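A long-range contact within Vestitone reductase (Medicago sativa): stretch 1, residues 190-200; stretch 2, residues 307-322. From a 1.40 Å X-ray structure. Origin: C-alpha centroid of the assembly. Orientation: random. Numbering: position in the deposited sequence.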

# COMPACT_ATOMS: atom_id res chain seq x y z
N ILE A 190 4.95 -0.06 -3.88
CA ILE A 190 3.79 -0.01 -4.78
C ILE A 190 4.15 0.91 -5.95
O ILE A 190 4.48 2.08 -5.75
N VAL A 191 4.06 0.38 -7.17
CA VAL A 191 4.45 1.12 -8.36
C VAL A 191 3.47 0.98 -9.53
O VAL A 191 2.87 -0.07 -9.73
N GLY A 192 3.33 2.05 -10.31
CA GLY A 192 2.45 2.03 -11.48
C GLY A 192 2.07 3.44 -11.86
O GLY A 192 2.80 4.39 -11.57
N ARG A 193 0.94 3.60 -12.54
CA ARG A 193 0.48 4.94 -12.89
C ARG A 193 -0.12 5.50 -11.61
O ARG A 193 -0.35 4.77 -10.65
N PHE A 194 -0.35 6.81 -11.58
CA PHE A 194 -0.94 7.45 -10.41
C PHE A 194 -1.73 8.68 -10.83
O PHE A 194 -1.46 9.27 -11.88
N VAL A 195 -2.71 9.05 -10.02
CA VAL A 195 -3.53 10.22 -10.32
C VAL A 195 -3.36 11.33 -9.28
O VAL A 195 -3.88 12.43 -9.46
N CYS A 196 -2.64 11.03 -8.20
CA CYS A 196 -2.41 12.02 -7.15
C CYS A 196 -1.51 13.16 -7.65
O CYS A 196 -0.72 12.98 -8.58
N PRO A 197 -1.61 14.34 -7.02
CA PRO A 197 -0.84 15.53 -7.37
C PRO A 197 0.68 15.53 -7.20
O PRO A 197 1.36 16.38 -7.78
N LYS A 198 1.22 14.60 -6.42
CA LYS A 198 2.66 14.55 -6.22
C LYS A 198 3.23 13.18 -6.59
O LYS A 198 2.52 12.18 -6.55
N LEU A 199 4.51 13.15 -6.94
CA LEU A 199 5.18 11.90 -7.29
C LEU A 199 5.27 11.02 -6.05
O LEU A 199 5.88 11.40 -5.05
N PRO A 200 4.65 9.82 -6.08
CA PRO A 200 4.72 8.95 -4.90
C PRO A 200 6.16 8.56 -4.57
O PRO A 200 6.95 8.24 -5.46
N ASP A 307 5.21 -4.31 -17.05
CA ASP A 307 4.02 -3.46 -17.04
C ASP A 307 4.14 -2.41 -15.94
O ASP A 307 3.82 -1.24 -16.13
N MET A 308 4.58 -2.86 -14.77
CA MET A 308 4.73 -1.99 -13.61
C MET A 308 5.67 -0.82 -13.88
O MET A 308 5.33 0.34 -13.63
N PHE A 309 6.86 -1.12 -14.39
CA PHE A 309 7.83 -0.08 -14.69
C PHE A 309 7.35 0.82 -15.83
O PHE A 309 7.53 2.03 -15.77
N ASP A 310 6.73 0.24 -16.86
CA ASP A 310 6.28 1.07 -17.97
C ASP A 310 5.17 2.02 -17.57
O ASP A 310 5.18 3.19 -17.97
N ASP A 311 4.20 1.54 -16.79
CA ASP A 311 3.11 2.40 -16.37
C ASP A 311 3.63 3.56 -15.54
O ASP A 311 3.20 4.70 -15.71
N ALA A 312 4.58 3.28 -14.65
CA ALA A 312 5.15 4.33 -13.82
C ALA A 312 5.94 5.33 -14.68
O ALA A 312 5.80 6.54 -14.52
N ILE A 313 6.76 4.82 -15.58
CA ILE A 313 7.57 5.68 -16.43
C ILE A 313 6.74 6.55 -17.36
O ILE A 313 6.98 7.76 -17.46
N GLN A 314 5.74 5.97 -18.03
CA GLN A 314 4.89 6.76 -18.92
C GLN A 314 4.13 7.83 -18.14
O GLN A 314 3.97 8.97 -18.61
N CYS A 315 3.66 7.49 -16.94
CA CYS A 315 2.92 8.44 -16.13
C CYS A 315 3.84 9.59 -15.72
O CYS A 315 3.47 10.76 -15.79
N CYS A 316 5.06 9.25 -15.31
CA CYS A 316 6.03 10.27 -14.92
C CYS A 316 6.35 11.20 -16.08
O CYS A 316 6.49 12.41 -15.90
N LYS A 317 6.48 10.64 -17.28
CA LYS A 317 6.78 11.45 -18.46
C LYS A 317 5.64 12.43 -18.74
O LYS A 317 5.86 13.61 -19.00
N GLU A 318 4.41 11.93 -18.66
CA GLU A 318 3.23 12.75 -18.91
C GLU A 318 3.11 13.90 -17.92
O GLU A 318 2.72 15.01 -18.30
N LYS A 319 3.46 13.64 -16.67
CA LYS A 319 3.35 14.64 -15.62
C LYS A 319 4.58 15.51 -15.37
O LYS A 319 4.56 16.38 -14.50
N GLY A 320 5.64 15.28 -16.14
CA GLY A 320 6.84 16.10 -16.00
C GLY A 320 7.87 15.70 -14.96
O GLY A 320 8.75 16.49 -14.64
N TYR A 321 7.78 14.48 -14.44
CA TYR A 321 8.75 14.02 -13.45
C TYR A 321 9.90 13.32 -14.16
O TYR A 321 10.94 13.06 -13.56
N LEU A 322 9.69 13.02 -15.44
CA LEU A 322 10.68 12.37 -16.29
C LEU A 322 10.68 13.04 -17.66
O LEU A 322 9.71 13.77 -17.95
OXT LEU A 322 11.64 12.81 -18.43

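The strongest polar link between the stretches is the salt bridge of Arg-193 and Glu-318. Arg-193 NH2 donates to Glu-318 OE1 at 2.8 Å with an N-H...acceptor angle of 174°, and Arg-193 NH1 donates to Glu-318 OE2 at 3.2 Å and 157°, so two nitrogens of the guanidinium face two oxygens of the carboxylate. The arginine CA-to-CB bond points sideways, but chi1 m, chi2 t and chi3 p carry its end nearer the helix; Glu-318 points toward the loop with chi1 m and chi2 t. OE1 and Gln-314 CB lie near the guanidinium plane, whereas Cys-315 CB sits over one face, 4.0 Å from Arg-193 NH1. Water 1 extends the network: it accepts from Arg-193 NH1 at 2.9 Å and donates to Asp-311 OD1 at 3.1 Å. Asp-311, chi1 m, also packs its CB 3.6 Å from Arg-193 CG.

A third direct hydrogen bond, outside the salt bridge, runs from Phe-194 N to Cys-315 SG, at 3.4 Å and 161°. The length suits a sulfur acceptor, whose radius exceeds that of oxygen. Cys-315 points toward stretch 1 with chi1 t, and the same sulfur lies 3.7 Å from the centroid of the Phe-194 ring, 14° off the normal, hence over its face. One thiol thus meets both the backbone and the ring of Phe-194.

Two further waters bridge the stretches. Water 2 donates to Val-195 O at 2.9 Å and accepts from Lys-319 NZ at 3.2 Å. Water 3 donates to Cys-196 O at 2.7 Å and lies 3.1 Å from Tyr-321 OH, a hydroxyl that also approaches Pro-197 O at 3.2 Å.

Packing centres on the Phe-194 ring, which chi1 p brings nearer the helix. Cys-316 SG, chi1 m, is at its edge, 88° off the normal and 5.3 Å from the ring centroid. Tyr-321 CD2 is also near the ring plane, 4.0 Å from Phe-194 CZ. Lys-319, chi1 m and chi2 t, brings its CD to 3.5 Å from Phe-194 CE1.

Leu-199, chi1 t and chi2 p, points toward the end of stretch 2. Its CB stands 3.9 Å from the centroid of the Tyr-321 ring and 6° off the normal, a CH-pi contact over the face, while its CD1 reaches Cys-316 SG at 3.6 Å. Tyr-321 points toward the loop with chi1 m.

At the other end, Val-191, chi1 t, points toward the helix: its CB is 3.6 Å from Met-308 CG and its CG1 is 3.6 Å from Ala-312 CB. Met-308 is extended through chi1 t and chi2 t. Next to it the backbones come close, the CA atoms of Gly-192 and Ala-312 being 4.2 Å apart. Ala-312 CA makes a CA-H...O contact with Gly-192 O at 3.3 Å, and this buried oxygen has no conventional polar partner in the model.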

# COMPACT_ATOMS: atom_id res chain seq x y z
CB ILE A 190 2.57 0.53 -4.04
CG1 ILE A 190 2.30 -0.34 -2.80
CG2 ILE A 190 1.35 0.54 -4.96
CD1 ILE A 190 1.27 0.26 -1.87
CB VAL A 191 5.86 0.64 -8.82
CG1 VAL A 191 6.32 1.39 -10.06
CG2 VAL A 191 6.85 0.82 -7.67
CB ARG A 193 -0.62 4.89 -13.96
CG ARG A 193 -0.18 4.40 -15.33
CD ARG A 193 -1.31 4.62 -16.33
NE ARG A 193 -1.67 6.03 -16.43
CZ ARG A 193 -1.03 6.92 -17.18
NH1 ARG A 193 0.01 6.55 -17.92
NH2 ARG A 193 -1.41 8.19 -17.17
CB PHE A 194 0.16 7.83 -9.40
CG PHE A 194 1.27 8.67 -9.98
CD1 PHE A 194 1.22 10.06 -9.92
CD2 PHE A 194 2.39 8.07 -10.56
CE1 PHE A 194 2.27 10.84 -10.43
CE2 PHE A 194 3.43 8.83 -11.07
CZ PHE A 194 3.38 10.22 -11.00
CB VAL A 195 -5.04 9.87 -10.44
CG1 VAL A 195 -5.27 8.94 -11.62
CG2 VAL A 195 -5.53 9.23 -9.14
CB CYS A 196 -1.82 11.35 -5.91
SG CYS A 196 -0.39 10.30 -6.22
CB PRO A 197 -1.52 16.64 -6.56
CG PRO A 197 -1.96 15.91 -5.34
CD PRO A 197 -2.54 14.64 -5.91
CB LYS A 198 3.01 14.85 -4.76
CG LYS A 198 2.64 16.25 -4.30
CD LYS A 198 3.05 16.48 -2.85
CE LYS A 198 2.71 17.88 -2.39
NZ LYS A 198 3.11 18.11 -0.98
CB LEU A 199 6.59 12.19 -7.80
CG LEU A 199 7.46 10.97 -8.14
CD1 LEU A 199 6.85 10.21 -9.30
CD2 LEU A 199 8.87 11.42 -8.48
CB PRO A 200 3.88 7.73 -5.31
CG PRO A 200 2.90 8.31 -6.29
CD PRO A 200 3.75 9.26 -7.10
CB ASP A 307 2.75 -4.26 -16.76
CG ASP A 307 2.41 -5.25 -17.85
OD1 ASP A 307 2.74 -5.00 -19.02
OD2 ASP A 307 1.77 -6.28 -17.51
CB MET A 308 5.23 -2.81 -12.42
CG MET A 308 5.47 -2.01 -11.16
SD MET A 308 6.19 -3.04 -9.87
CE MET A 308 7.76 -3.46 -10.62
CB PHE A 309 9.19 -0.68 -15.05
CG PHE A 309 10.01 -1.08 -13.85
CD1 PHE A 309 10.53 -0.11 -12.99
CD2 PHE A 309 10.24 -2.42 -13.56
CE1 PHE A 309 11.27 -0.46 -11.86
CE2 PHE A 309 10.98 -2.79 -12.43
CZ PHE A 309 11.49 -1.81 -11.58
CB ASP A 310 5.82 0.22 -19.15
CG ASP A 310 5.67 1.05 -20.42
OD1 ASP A 310 6.69 1.60 -20.88
OD2 ASP A 310 4.54 1.16 -20.93
CB ASP A 311 2.06 1.60 -15.58
CG ASP A 311 1.18 0.75 -16.48
OD1 ASP A 311 1.08 1.07 -17.68
OD2 ASP A 311 0.58 -0.23 -15.99
CB ALA A 312 6.06 3.72 -12.76
CB ILE A 313 8.60 4.83 -17.22
CG1 ILE A 313 9.70 4.36 -16.26
CG2 ILE A 313 9.18 5.63 -18.38
CD1 ILE A 313 10.62 3.31 -16.84
CB GLN A 314 3.90 5.88 -19.67
CG GLN A 314 4.52 4.83 -20.59
CD GLN A 314 5.64 5.38 -21.46
OE1 GLN A 314 5.58 6.51 -21.93
NE2 GLN A 314 6.66 4.56 -21.69
CB CYS A 315 2.33 7.76 -14.89
SG CYS A 315 1.15 8.77 -13.98
CB CYS A 316 7.31 9.62 -14.40
SG CYS A 316 7.16 8.98 -12.71
CB LYS A 317 7.00 10.55 -19.68
CG LYS A 317 8.31 9.77 -19.63
CD LYS A 317 8.33 8.65 -20.65
CE LYS A 317 8.18 9.16 -22.07
NZ LYS A 317 8.14 8.03 -23.05
CB GLU A 318 1.97 11.89 -18.79
CG GLU A 318 1.79 10.85 -19.89
CD GLU A 318 0.71 9.85 -19.55
OE1 GLU A 318 -0.20 10.18 -18.76
OE2 GLU A 318 0.76 8.72 -20.09
CB LYS A 319 2.90 13.95 -14.33
CG LYS A 319 1.51 13.34 -14.45
CD LYS A 319 1.04 12.71 -13.15
CE LYS A 319 -0.37 12.15 -13.28
NZ LYS A 319 -1.38 13.21 -13.59
CB TYR A 321 8.07 13.09 -12.45
CG TYR A 321 6.97 13.76 -11.67
CD1 TYR A 321 7.25 14.83 -10.81
CD2 TYR A 321 5.64 13.37 -11.82
CE1 TYR A 321 6.23 15.47 -10.11
CE2 TYR A 321 4.62 14.01 -11.13
CZ TYR A 321 4.91 15.06 -10.28
OH TYR A 321 3.89 15.70 -9.61
CB LEU A 322 10.35 10.89 -16.46
CG LEU A 322 11.15 9.87 -15.65
CD1 LEU A 322 10.70 8.47 -16.03
CD2 LEU A 322 12.63 10.03 -15.93
O HOH W 1 0.88 3.91 -18.87
O HOH W 2 -4.27 12.93 -12.24
O HOH W 3 1.23 14.21 -10.04